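Local coordinates for galactose mutarotase related enzyme (Lactobacillus casei, PDB 3Q1N), which probably binds carbohydrate and may act as an isomerase of the aldose 1-epimerase (galactose mutarotase) family, at residues I5-K11 with M116-L122; I48-G54 with M70-A76; E214-A218 with T230-S234. One frame throughout, in Å; residues are numbered along the deposited sequence. Where two conformers were deposited one is given.

Overall arrangement
All three contacts belong to the mostly-beta fold of the galactose mutarotase family. Interaction 2 is nested along the chain inside the loop closed by interaction 1, and interaction 3 follows both. Interactions 1 and 3, with centres about 19 Å apart, reach the same large sheet: the first lays the 5-11 turn against the turn between strands 109-118 and 121-130, the second pairs strands 217-221 and 229-232. Interaction 2, its centre about 28 Å and 23 Å from theirs, lies across the chain's centre, where strand 48-49 and its following loop meet the 70-76 loop, with nitrates at the edge. Strand and turn packing thus lies apart from the nitrate-binding loops, which may mark a pocket.

Interaction 1 (I5-K11 with M116-L122); sequences IENSKFK and MLTDGGL
Two beta-hairpin turns from different antiparallel sheets pack against each other here. Residues 5-11 run from strand 2-6 into strand 10-15, closed by Asn7 N to Phe10 O (2.9 Å); residues 116-122 join strands 109-118 and 121-130, with Thr118 N to Gly121 O at 2.8 Å. The nearest CA pairs are Glu6-Leu117 (6.5 Å) and Lys9-Asp119 (6.8 Å), too far for strand pairing, so side chains make the join. Leu117 (m, t) points toward the first turn and fills its cleft: its CD1 lies 3.9 Å from Ile5 CG1 and its CD2 3.9 Å from Phe10 CB, with Leu24 of strand 20-26 also touching it. The Phe10 ring (chi1 m) presents its edge to the second turn, CD2 3.5 Å from Thr118 O and CE2 3.5 Å from Asp119 O. Asn7 (chi1 p) donates from ND2 to Thr118 O (3.1 Å), while its OD1 accepts from Phe10 N (2.9 Å), and Lys9, kinked at chi3 (p), gives NZ to Asp119 O (2.7 Å). A water joins Ser8 OG (2.7 Å) to Asp119 OD1 (3.1 Å). This is an Asx motif in a tight hairpin turn, packed on a turn of a second antiparallel sheet.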
loop_
_atom_site.group_PDB
_atom_site.type_symbol
_atom_site.label_atom_id
_atom_site.label_comp_id
_atom_site.label_asym_id
_atom_site.label_seq_id
_atom_site.Cartn_x
_atom_site.Cartn_y
_atom_site.Cartn_z
ATOM N N ILE A 5 -0.737 -12.989 -15.531
ATOM C CA ILE A 5 -1.280 -12.242 -16.659
ATOM C C ILE A 5 -0.104 -11.684 -17.402
ATOM O O ILE A 5 0.997 -11.557 -16.853
ATOM C CB ILE A 5 -2.285 -11.138 -16.237
ATOM C CG1 ILE A 5 -1.690 -10.214 -15.152
ATOM C CG2 ILE A 5 -3.647 -11.781 -15.739
ATOM C CD1 ILE A 5 -2.579 -8.962 -14.822
ATOM N N GLU A 6 -0.313 -11.352 -18.659
ATOM C CA GLU A 6 0.791 -10.848 -19.474
ATOM C C GLU A 6 0.325 -10.227 -20.745
ATOM O O GLU A 6 -0.773 -10.507 -21.226
ATOM C CB GLU A 6 1.771 -11.976 -19.805
ATOM C CG GLU A 6 1.258 -13.085 -20.693
ATOM C CD GLU A 6 2.276 -14.232 -20.721
ATOM O OE1 GLU A 6 3.329 -14.098 -21.378
ATOM O OE2 GLU A 6 2.037 -15.251 -20.025
ATOM N N ASN A 7 1.152 -9.332 -21.261
ATOM C CA ASN A 7 0.961 -8.813 -22.611
ATOM C C ASN A 7 2.320 -8.843 -23.304
ATOM O O ASN A 7 3.242 -9.557 -22.870
ATOM C CB ASN A 7 0.256 -7.442 -22.574
ATOM C CG ASN A 7 1.069 -6.375 -21.875
ATOM O OD1 ASN A 7 2.249 -6.574 -21.561
ATOM N ND2 ASN A 7 0.441 -5.218 -21.649
ATOM N N SER A 8 2.484 -8.136 -24.413
ATOM C CA SER A 8 3.742 -8.225 -25.147
ATOM C C SER A 8 4.944 -7.663 -24.356
ATOM O O SER A 8 6.067 -8.097 -24.562
ATOM C CB SER A 8 3.644 -7.488 -26.479
ATOM O OG SER A 8 3.726 -6.103 -26.329
ATOM N N LYS A 9 4.680 -6.674 -23.509
ATOM C CA LYS A 9 5.751 -5.979 -22.755
ATOM C C LYS A 9 6.016 -6.524 -21.338
ATOM O O LYS A 9 7.158 -6.414 -20.826
ATOM C CB LYS A 9 5.412 -4.493 -22.632
ATOM C CG LYS A 9 5.496 -3.694 -23.966
ATOM C CD LYS A 9 5.093 -2.195 -23.788
ATOM C CE LYS A 9 6.171 -1.389 -23.014
ATOM N NZ LYS A 9 5.741 0.060 -22.692
ATOM N N PHE A 10 4.986 -7.062 -20.688
ATOM C CA PHE A 10 5.015 -7.263 -19.219
ATOM C C PHE A 10 4.409 -8.615 -18.831
ATOM O O PHE A 10 3.530 -9.118 -19.534
ATOM C CB PHE A 10 4.231 -6.137 -18.507
ATOM C CG PHE A 10 4.745 -4.754 -18.774
ATOM C CD1 PHE A 10 6.042 -4.400 -18.484
ATOM C CD2 PHE A 10 3.908 -3.797 -19.319
ATOM C CE1 PHE A 10 6.506 -3.119 -18.747
ATOM C CE2 PHE A 10 4.324 -2.533 -19.552
ATOM C CZ PHE A 10 5.650 -2.185 -19.286
ATOM N N LYS A 11 4.872 -9.184 -17.721
ATOM C CA LYS A 11 4.222 -10.310 -17.076
ATOM C C LYS A 11 4.079 -10.033 -15.575
ATOM O O LYS A 11 5.007 -9.494 -14.962
ATOM C CB LYS A 11 5.021 -11.590 -17.321
ATOM C CG LYS A 11 4.342 -12.882 -16.816
ATOM C CD LYS A 11 4.986 -14.116 -17.410
ATOM C CE LYS A 11 4.284 -15.408 -16.981
ATOM N NZ LYS A 11 4.975 -16.604 -17.590
HETATM N N MSE A 116 -4.921 -5.377 -14.441
HETATM C CA MSE A 116 -4.815 -5.424 -15.884
HETATM C C MSE A 116 -3.492 -4.807 -16.342
HETATM O O MSE A 116 -3.130 -3.699 -15.913
HETATM C CB MSE A 116 -6.002 -4.684 -16.518
HETATM C CG MSE A 116 -6.050 -4.843 -18.020
HETATM SE SE MSE A 116 -7.454 -3.804 -18.846
HETATM C CE MSE A 116 -8.157 -2.712 -17.426
ATOM N N LEU A 117 -2.774 -5.548 -17.191
ATOM C CA LEU A 117 -1.563 -5.043 -17.825
ATOM C C LEU A 117 -1.931 -4.337 -19.129
ATOM O O LEU A 117 -2.814 -4.795 -19.886
ATOM C CB LEU A 117 -0.567 -6.152 -18.128
ATOM C CG LEU A 117 0.132 -6.742 -16.915
ATOM C CD1 LEU A 117 0.818 -8.085 -17.287
ATOM C CD2 LEU A 117 1.074 -5.645 -16.216
ATOM N N THR A 118 -1.280 -3.203 -19.340
ATOM C CA THR A 118 -1.436 -2.351 -20.524
ATOM C C THR A 118 -0.063 -1.998 -21.043
ATOM O O THR A 118 0.965 -2.366 -20.454
ATOM C CB THR A 118 -2.153 -1.001 -20.155
ATOM O OG1 THR A 118 -1.278 -0.213 -19.327
ATOM C CG2 THR A 118 -3.510 -1.269 -19.463
ATOM N N ASP A 119 0.019 -1.244 -22.139
ATOM C CA ASP A 119 1.333 -0.770 -22.585
ATOM C C ASP A 119 2.081 0.058 -21.533
ATOM O O ASP A 119 3.299 0.137 -21.521
ATOM C CB ASP A 119 1.196 0.100 -23.836
ATOM C CG ASP A 119 1.006 -0.706 -25.086
ATOM O OD1 ASP A 119 1.194 -1.935 -25.044
ATOM O OD2 ASP A 119 0.661 -0.076 -26.130
ATOM N N GLY A 120 1.338 0.742 -20.677
ATOM C CA GLY A 120 1.928 1.630 -19.691
ATOM C C GLY A 120 2.436 0.934 -18.443
ATOM O O GLY A 120 3.296 1.487 -17.744
ATOM N N GLY A 121 1.879 -0.241 -18.151
ATOM C CA GLY A 121 2.148 -0.945 -16.905
ATOM C C GLY A 121 0.943 -1.674 -16.352
ATOM O O GLY A 121 0.179 -2.303 -17.111
ATOM N N LEU A 122 0.752 -1.581 -15.022
ATOM C CA LEU A 122 -0.246 -2.400 -14.340
ATOM C C LEU A 122 -1.307 -1.492 -13.763
ATOM O O LEU A 122 -0.969 -0.594 -12.978
ATOM C CB LEU A 122 0.393 -3.157 -13.178
ATOM C CG LEU A 122 -0.534 -4.028 -12.334
ATOM C CD1 LEU A 122 -1.021 -5.256 -13.148
ATOM C CD2 LEU A 122 0.161 -4.406 -11.015
HETATM O O HOH W 1 2.240 -4.762 -24.499
#

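Interaction 2 (I48-G54 with M70-A76); sequences ILFPSIG and MSQHGFA. With NO3 (nitrate ion), chain C; NO3 (nitrate ion), chain D.
Pro51, preceded by a cis peptide, forms the apolar centre: its CD sits over the face of the Phe75 ring (chi1 p), 3.5 Å from the centroid in a CH-pi contact, and its CG lies 4.1 Å from CE of selenomethionine Met70. Phe50 CB meets Ala76 CB at 3.9 Å, and Tyr109 packs against the Phe50 ring. The backbones close in, Ser52 and Gly74 CA atoms 4.5 Å apart. Phe50 O accepts from both Phe75 N (2.9 Å) and Ala76 N (3.1 Å), and a CB on Gly74 would clash with that carbonyl. Residues 71-74 make a type II beta turn, with His73 and Gly74 at positive phi; His73 N hydrogen-bonds to Gly54 O (3.0 Å). One water links Ser52 OG, Gly54 O and Ser71 O. At the outer edge, O1 of the chain C nitrate, probably from the crystallisation liquor but perhaps marking a pocket, accepts from Gly54 N (2.8 Å) and His73 ND1 (2.6 Å), while Gln72 NE2 reaches O3 of the chain D nitrate at 2.8 Å.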
loop_
_atom_site.group_PDB
_atom_site.type_symbol
_atom_site.label_atom_id
_atom_site.label_comp_id
_atom_site.label_asym_id
_atom_site.label_seq_id
_atom_site.Cartn_x
_atom_site.Cartn_y
_atom_site.Cartn_z
ATOM N N ILE A 48 -1.983 -6.455 0.247
ATOM C CA ILE A 48 -3.155 -5.621 0.406
ATOM C C ILE A 48 -3.427 -5.450 1.890
ATOM O O ILE A 48 -3.325 -6.431 2.664
ATOM C CB ILE A 48 -4.389 -6.239 -0.313
ATOM C CG1 ILE A 48 -4.148 -6.242 -1.821
ATOM C CG2 ILE A 48 -5.681 -5.414 0.041
ATOM C CD1 ILE A 48 -5.229 -7.005 -2.658
ATOM N N LEU A 49 -3.768 -4.227 2.283
ATOM C CA LEU A 49 -3.997 -3.831 3.688
ATOM C C LEU A 49 -5.474 -3.482 3.835
ATOM O O LEU A 49 -5.925 -2.461 3.344
ATOM C CB LEU A 49 -3.113 -2.633 4.048
ATOM C CG LEU A 49 -1.637 -2.669 3.654
ATOM C CD1 LEU A 49 -0.980 -1.330 4.035
ATOM C CD2 LEU A 49 -0.913 -3.839 4.297
ATOM N N PHE A 50 -6.238 -4.356 4.483
ATOM C CA PHE A 50 -7.675 -4.102 4.698
ATOM C C PHE A 50 -8.129 -4.974 5.854
ATOM O O PHE A 50 -7.708 -6.093 5.943
ATOM C CB PHE A 50 -8.496 -4.493 3.456
ATOM C CG PHE A 50 -10.003 -4.447 3.652
ATOM C CD1 PHE A 50 -10.706 -3.264 3.405
ATOM C CD2 PHE A 50 -10.724 -5.583 4.063
ATOM C CE1 PHE A 50 -12.076 -3.187 3.556
ATOM C CE2 PHE A 50 -12.125 -5.519 4.201
ATOM C CZ PHE A 50 -12.797 -4.315 3.950
ATOM N N PRO A 51 -9.000 -4.448 6.732
ATOM C CA PRO A 51 -9.620 -3.130 6.817
ATOM C C PRO A 51 -8.844 -2.118 7.675
ATOM O O PRO A 51 -9.392 -1.079 8.041
ATOM C CB PRO A 51 -10.994 -3.441 7.419
ATOM C CG PRO A 51 -10.720 -4.558 8.337
ATOM C CD PRO A 51 -9.617 -5.390 7.685
ATOM N N SER A 52 -7.606 -2.442 8.029
ATOM C CA SER A 52 -6.730 -1.539 8.778
ATOM C C SER A 52 -5.369 -1.458 8.056
ATOM O O SER A 52 -4.934 -2.439 7.452
ATOM C CB SER A 52 -6.549 -2.107 10.179
ATOM O OG SER A 52 -5.913 -1.216 11.052
ATOM N N ILE A 53 -4.727 -0.315 8.147
ATOM C CA ILE A 53 -3.364 -0.092 7.696
ATOM C C ILE A 53 -2.488 0.025 8.922
ATOM O O ILE A 53 -2.796 0.745 9.865
ATOM C CB ILE A 53 -3.324 1.192 6.837
ATOM C CG1 ILE A 53 -4.051 0.970 5.506
ATOM C CG2 ILE A 53 -1.849 1.656 6.599
ATOM C CD1 ILE A 53 -4.340 2.343 4.770
ATOM N N GLY A 54 -1.373 -0.693 8.945
ATOM C CA GLY A 54 -0.480 -0.560 10.075
ATOM C C GLY A 54 -0.987 -1.207 11.340
ATOM O O GLY A 54 -1.808 -2.120 11.303
HETATM N N MSE A 70 -7.782 -6.501 16.472
HETATM C CA MSE A 70 -7.392 -6.257 15.081
HETATM C C MSE A 70 -5.916 -6.527 14.913
HETATM O O MSE A 70 -5.076 -6.057 15.692
HETATM C CB MSE A 70 -7.717 -4.861 14.602
HETATM C CG MSE A 70 -7.348 -4.551 13.135
HETATM SE SE MSE A 70 -8.166 -5.755 11.848
HETATM C CE MSE A 70 -10.017 -5.398 12.338
ATOM N N SER A 71 -5.610 -7.269 13.858
ATOM C CA SER A 71 -4.245 -7.637 13.557
ATOM C C SER A 71 -3.549 -6.479 12.842
ATOM O O SER A 71 -4.202 -5.688 12.161
ATOM C CB SER A 71 -4.189 -8.892 12.701
ATOM O OG SER A 71 -5.246 -8.913 11.748
ATOM N N GLN A 72 -2.241 -6.397 13.013
ATOM C CA GLN A 72 -1.437 -5.448 12.249
ATOM C C GLN A 72 -1.585 -5.757 10.744
ATOM O O GLN A 72 -1.644 -6.902 10.360
ATOM C CB GLN A 72 0.038 -5.573 12.709
ATOM C CG GLN A 72 1.007 -4.655 11.991
ATOM C CD GLN A 72 2.439 -4.794 12.537
ATOM O OE1 GLN A 72 2.713 -5.669 13.388
ATOM N NE2 GLN A 72 3.336 -3.916 12.076
ATOM N N HIS A 73 -1.644 -4.720 9.918
ATOM C CA HIS A 73 -1.816 -4.781 8.480
ATOM C C HIS A 73 -3.223 -5.302 8.064
ATOM O O HIS A 73 -3.432 -5.633 6.897
ATOM C CB HIS A 73 -0.747 -5.683 7.783
ATOM C CG HIS A 73 0.651 -5.544 8.302
ATOM N ND1 HIS A 73 1.431 -4.432 8.061
ATOM C CD2 HIS A 73 1.434 -6.415 8.994
ATOM C CE1 HIS A 73 2.620 -4.604 8.624
ATOM N NE2 HIS A 73 2.656 -5.808 9.187
ATOM N N GLY A 74 -4.165 -5.394 8.997
ATOM C CA GLY A 74 -5.494 -5.894 8.663
ATOM C C GLY A 74 -5.483 -7.416 8.522
ATOM O O GLY A 74 -4.687 -8.107 9.176
ATOM N N PHE A 75 -6.419 -7.937 7.747
ATOM C CA PHE A 75 -6.541 -9.371 7.567
ATOM C C PHE A 75 -6.850 -9.883 6.155
ATOM O O PHE A 75 -6.799 -11.092 5.926
ATOM C CB PHE A 75 -7.567 -9.953 8.552
ATOM C CG PHE A 75 -8.917 -9.355 8.451
ATOM C CD1 PHE A 75 -9.684 -9.548 7.336
ATOM C CD2 PHE A 75 -9.461 -8.602 9.511
ATOM C CE1 PHE A 75 -10.922 -8.986 7.235
ATOM C CE2 PHE A 75 -10.733 -8.061 9.416
ATOM C CZ PHE A 75 -11.463 -8.252 8.258
ATOM N N ALA A 76 -7.089 -8.996 5.199
ATOM C CA ALA A 76 -7.370 -9.433 3.808
ATOM C C ALA A 76 -6.165 -10.237 3.261
ATOM O O ALA A 76 -6.324 -11.155 2.474
ATOM C CB ALA A 76 -7.693 -8.237 2.903
HETATM N N NO3 C . 1.231 -1.532 6.922
HETATM O O1 NO3 C . 0.144 -2.310 7.284
HETATM O O2 NO3 C . 1.163 -0.172 6.738
HETATM O O3 NO3 C . 2.463 -2.118 6.798
HETATM N N NO3 D . 3.351 -1.126 10.073
HETATM O O1 NO3 D . 3.265 0.207 9.787
HETATM O O2 NO3 D . 4.464 -1.850 9.697
HETATM O O3 NO3 D . 2.320 -1.734 10.727
HETATM O O HOH W 2 -4.660 -7.026 4.879
HETATM O O HOH W 3 -4.231 -2.833 12.514
#

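Interaction 3 (E214-A218 with T230-S234); sequences EIAKA and TLDIS. With EDO (1,2-ethanediol), chain S.
Residues 217-218 and 230-232 run antiparallel as neighbouring strands of a hairpin. Lys217 and Asp232 form a non-hydrogen-bonded pair (CA-CA 4.7 Å), Ala218 and Leu231 a hydrogen-bonded one (5.2 Å), with Ala218 N to Leu231 O at 3.0 Å and Leu231 N to Ala218 O at 2.8 Å. Beyond the regular pairing Ile233 N still donates to Ala216 O (2.9 Å), and the CA atoms of Ala216 and Ser234 close to 4.3 Å. Ala216, with psi near -36°, departs from strand conformation: it and Lys217 both face Glu164 of the adjoining strand 160-164, a classic beta bulge. Lys217 and Asp232 share one face. The Lys217 CD atom lies 3.5 Å from Asp232 OD1, yet NZ stays 4.1 Å from OD1, beyond a salt bridge, and pairs instead with Glu292 of strand 284-293. Lys217 CB also meets Thr230 CG2 at 3.9 Å. On the other face lie Ala218 and Leu231, the latter packed on Val254 and Pro256. Ile233 (p, p) brings CD1 to 3.7 Å from Ile215 CG2. At the open end, a water connects Glu214 O (3.1 Å) and Ser234 OG (2.9 Å), while 1,2-ethanediol O1 donates a weak bond to Ala216 O (2.9 Å). This is an antiparallel hairpin in the interior of a large sheet, flanked by strands 160-164 and 284-293 and interrupted by a classic bulge.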
loop_
_atom_site.group_PDB
_atom_site.type_symbol
_atom_site.label_atom_id
_atom_site.label_comp_id
_atom_site.label_asym_id
_atom_site.label_seq_id
_atom_site.Cartn_x
_atom_site.Cartn_y
_atom_site.Cartn_z
ATOM N N GLU A 214 -3.257 16.049 -2.661
ATOM C CA GLU A 214 -3.422 16.501 -4.017
ATOM C C GLU A 214 -2.515 15.802 -5.042
ATOM O O GLU A 214 -2.693 15.994 -6.260
ATOM C CB GLU A 214 -3.152 17.994 -4.098
ATOM C CG GLU A 214 -1.674 18.432 -3.872
ATOM C CD GLU A 214 -1.352 18.798 -2.418
ATOM O OE1 GLU A 214 -1.976 18.226 -1.466
ATOM O OE2 GLU A 214 -0.436 19.637 -2.227
ATOM N N ILE A 215 -1.518 15.058 -4.563
ATOM C CA ILE A 215 -0.586 14.376 -5.477
ATOM C C ILE A 215 -1.291 13.408 -6.412
ATOM O O ILE A 215 -2.128 12.602 -5.996
ATOM C CB ILE A 215 0.539 13.624 -4.696
ATOM C CG1 ILE A 215 1.381 14.647 -3.924
ATOM C CG2 ILE A 215 1.428 12.774 -5.686
ATOM C CD1 ILE A 215 2.332 14.006 -2.852
ATOM N N ALA A 216 -0.964 13.518 -7.689
ATOM C CA ALA A 216 -1.543 12.667 -8.710
ATOM C C ALA A 216 -0.558 11.618 -9.185
ATOM O O ALA A 216 -0.962 10.503 -9.488
ATOM C CB ALA A 216 -1.981 13.529 -9.892
ATOM N N LYS A 217 0.719 11.992 -9.257
ATOM C CA LYS A 217 1.764 11.085 -9.710
ATOM C C LYS A 217 2.970 11.172 -8.816
ATOM O O LYS A 217 3.330 12.254 -8.355
ATOM C CB LYS A 217 2.159 11.370 -11.152
ATOM C CG LYS A 217 0.989 11.189 -12.121
ATOM C CD LYS A 217 1.537 10.873 -13.510
ATOM C CE LYS A 217 0.448 10.829 -14.541
ATOM N NZ LYS A 217 0.994 10.403 -15.847
ATOM N N ALA A 218 3.553 10.016 -8.537
ATOM C CA ALA A 218 4.751 9.928 -7.699
ATOM C C ALA A 218 5.719 8.945 -8.387
ATOM O O ALA A 218 5.373 7.777 -8.641
ATOM C CB ALA A 218 4.395 9.451 -6.302
ATOM N N THR A 230 6.317 4.971 -11.872
ATOM C CA THR A 230 5.484 6.092 -11.468
ATOM C C THR A 230 4.130 5.535 -11.014
ATOM O O THR A 230 3.505 4.730 -11.728
ATOM C CB THR A 230 5.282 7.083 -12.610
ATOM O OG1 THR A 230 6.556 7.617 -12.972
ATOM C CG2 THR A 230 4.324 8.253 -12.191
ATOM N N LEU A 231 3.700 5.947 -9.834
ATOM C CA LEU A 231 2.392 5.600 -9.278
ATOM C C LEU A 231 1.389 6.697 -9.575
ATOM O O LEU A 231 1.638 7.870 -9.319
ATOM C CB LEU A 231 2.468 5.357 -7.773
ATOM C CG LEU A 231 3.347 4.217 -7.277
ATOM C CD1 LEU A 231 3.223 4.008 -5.765
ATOM C CD2 LEU A 231 3.104 2.877 -7.990
ATOM N N ASP A 232 0.291 6.332 -10.232
ATOM C CA ASP A 232 -0.818 7.241 -10.490
ATOM C C ASP A 232 -1.818 6.992 -9.358
ATOM O O ASP A 232 -2.430 5.949 -9.297
ATOM C CB ASP A 232 -1.456 6.953 -11.858
ATOM C CG ASP A 232 -0.458 7.129 -13.027
ATOM O OD1 ASP A 232 0.682 7.590 -12.817
ATOM O OD2 ASP A 232 -0.807 6.762 -14.149
ATOM N N ILE A 233 -1.941 7.943 -8.448
ATOM C CA ILE A 233 -2.615 7.684 -7.139
ATOM C C ILE A 233 -3.517 8.840 -6.679
ATOM O O ILE A 233 -3.699 9.064 -5.487
ATOM C CB ILE A 233 -1.544 7.286 -6.064
ATOM C CG1 ILE A 233 -0.311 8.161 -6.169
ATOM C CG2 ILE A 233 -1.135 5.833 -6.263
ATOM C CD1 ILE A 233 -0.517 9.572 -5.836
ATOM N N SER A 234 -4.163 9.541 -7.605
ATOM C CA SER A 234 -5.057 10.654 -7.223
ATOM C C SER A 234 -6.130 10.186 -6.247
ATOM O O SER A 234 -6.551 10.943 -5.370
ATOM C CB SER A 234 -5.742 11.285 -8.440
ATOM O OG SER A 234 -4.827 11.956 -9.294
HETATM C C1 EDO S . -3.582 9.942 -10.932
HETATM O O1 EDO S . -2.520 10.164 -11.904
HETATM C C2 EDO S . -4.121 8.506 -10.951
HETATM O O2 EDO S . -5.481 8.253 -10.621
HETATM O O HOH W 4 -4.911 14.413 -7.812
#